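Local coordinates for BH1408 protein (Bacillus halodurans, PDB 4E0A) that probably transfers an acetyl group to an amine of its substrate, as a member of the GNAT family of N-acetyltransferases, at the interface of chains A and B. Coordinates in Å, arbitrary orientation; residue numbers count along the deposited sequence, not the author numbering. Chains: chain A/B, BH1408 protein.

The interface of chains A and B. Residues chain A 125-126, 144-146; chain B 152-154.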
loop_
_atom_site.group_PDB
_atom_site.type_symbol
_atom_site.label_atom_id
_atom_site.label_comp_id
_atom_site.label_asym_id
_atom_site.label_seq_id
_atom_site.Cartn_x
_atom_site.Cartn_y
_atom_site.Cartn_z
ATOM N N ILE A 125 -5.439 4.554 12.978
ATOM C CA ILE A 125 -4.029 4.810 12.707
ATOM C C ILE A 125 -3.612 3.784 11.670
ATOM O O ILE A 125 -3.988 2.616 11.780
ATOM C CB ILE A 125 -3.177 4.623 13.958
ATOM C CG1 ILE A 125 -3.601 5.643 15.022
ATOM C CG2 ILE A 125 -1.693 4.773 13.627
ATOM C CD1 ILE A 125 -2.947 5.419 16.354
ATOM N N GLU A 126 -2.861 4.218 10.657
ATOM C CA GLU A 126 -2.367 3.316 9.628
ATOM C C GLU A 126 -0.868 3.523 9.395
ATOM O O GLU A 126 -0.330 4.579 9.720
ATOM C CB GLU A 126 -3.133 3.529 8.320
ATOM C CG GLU A 126 -4.638 3.312 8.432
ATOM C CD GLU A 126 -5.331 3.444 7.082
ATOM O OE1 GLU A 126 -4.769 4.112 6.182
ATOM O OE2 GLU A 126 -6.435 2.877 6.919
ATOM N N GLY A 144 -1.606 -3.905 19.186
ATOM C CA GLY A 144 -2.980 -4.058 18.732
ATOM C C GLY A 144 -3.191 -3.866 17.235
ATOM O O GLY A 144 -4.318 -3.965 16.742
HETATM N N MSE A 145 -2.121 -3.602 16.489
HETATM C CA MSE A 145 -2.287 -3.383 15.051
HETATM C C MSE A 145 -2.607 -4.664 14.286
HETATM O O MSE A 145 -2.172 -5.755 14.660
HETATM C CB MSE A 145 -1.079 -2.660 14.447
HETATM C CG MSE A 145 -0.810 -1.306 15.092
HETATM SE SE MSE A 145 0.130 -0.085 13.912
HETATM C CE MSE A 145 -1.384 0.658 12.896
ATOM N N ARG A 146 -3.386 -4.531 13.217
ATOM C CA ARG A 146 -3.729 -5.682 12.387
ATOM C C ARG A 146 -3.526 -5.357 10.907
ATOM O O ARG A 146 -3.515 -4.184 10.520
ATOM C CB ARG A 146 -5.177 -6.126 12.662
ATOM C CG ARG A 146 -6.227 -5.124 12.225
ATOM C CD ARG A 146 -7.469 -5.156 13.117
ATOM N NE ARG A 146 -7.195 -4.626 14.453
ATOM C CZ ARG A 146 -8.132 -4.196 15.293
ATOM N NH1 ARG A 146 -9.411 -4.221 14.938
ATOM N NH2 ARG A 146 -7.790 -3.732 16.490
HETATM N N MSE B 152 -0.919 -1.687 7.838
HETATM C CA MSE B 152 -1.424 -2.073 9.140
HETATM C C MSE B 152 -2.325 -1.000 9.661
HETATM O O MSE B 152 -2.161 0.170 9.310
HETATM C CB MSE B 152 -0.246 -2.259 10.064
HETATM C CG MSE B 152 0.765 -3.031 9.333
HETATM SE SE MSE B 152 0.618 -4.774 10.067
HETATM C CE MSE B 152 2.024 -4.265 11.264
ATOM N N GLU B 153 -3.299 -1.402 10.483
ATOM C CA GLU B 153 -4.298 -0.463 10.969
ATOM C C GLU B 153 -4.626 -0.685 12.436
ATOM O O GLU B 153 -4.580 -1.813 12.934
ATOM C CB GLU B 153 -5.593 -0.573 10.152
ATOM C CG GLU B 153 -6.227 -1.946 10.245
ATOM C CD GLU B 153 -7.423 -2.146 9.328
ATOM O OE1 GLU B 153 -7.996 -1.149 8.828
ATOM O OE2 GLU B 153 -7.784 -3.324 9.107
ATOM N N LEU B 154 -4.968 0.406 13.110
ATOM C CA LEU B 154 -5.461 0.357 14.491
ATOM C C LEU B 154 -6.703 1.233 14.552
ATOM O O LEU B 154 -6.602 2.457 14.564
ATOM C CB LEU B 154 -4.385 0.846 15.470
ATOM C CG LEU B 154 -4.811 0.799 16.938
ATOM C CD1 LEU B 154 -5.142 -0.632 17.371
ATOM C CD2 LEU B 154 -3.751 1.422 17.830
#
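B:Leu154 and A:Ile125 pair through their backbones, and so do B:Glu153 and A:Arg146. The B strand 146-155 thus lies between two strands of chain A, 124-130 on one flank and the start of 146-155 on the other, antiparallel to both. Against A:Ile125, B:Leu154 N gives its hydrogen to A:Ile125 O at 2.8 Å. The return bond runs from A:Ile125 N to B:Leu154 O, 2.9 Å. On the opposite flank B:Glu153 N binds A:Arg146 O at 2.8 Å, and A:Arg146 N binds B:Glu153 O at 3.0 Å.

Side-chain contacts fall on both faces of the sheet. The selenomethionine A:Met145 bends at chi3 (84°), which brings its CE methyl over the B backbone, 3.7 Å from B:Glu153 CA. The same methyl touches B:Leu154 CB at 4.0 Å, and the two side chains cross at about a right angle. B:Leu154 CG is anti to its backbone N (chi1 -179°), and CD1 makes a van der Waals contact with the backbone carbonyl A:Gly144 O at 3.5 Å.

On the other face the aliphatic stem of B:Glu153 lies against that of A:Arg146, CG to CG 3.7 Å. The two side chains cross at an oblique angle, with guanidinium and carboxylate planes 72° apart as modelled, though A:Arg146 is poorly ordered. Their charged ends do not touch. Any attraction between them is probably weak.

This strand exchange builds a continuous intermolecular sheet. With its two-fold twin it joins the two copies in the crystal, perhaps as a biological dimer.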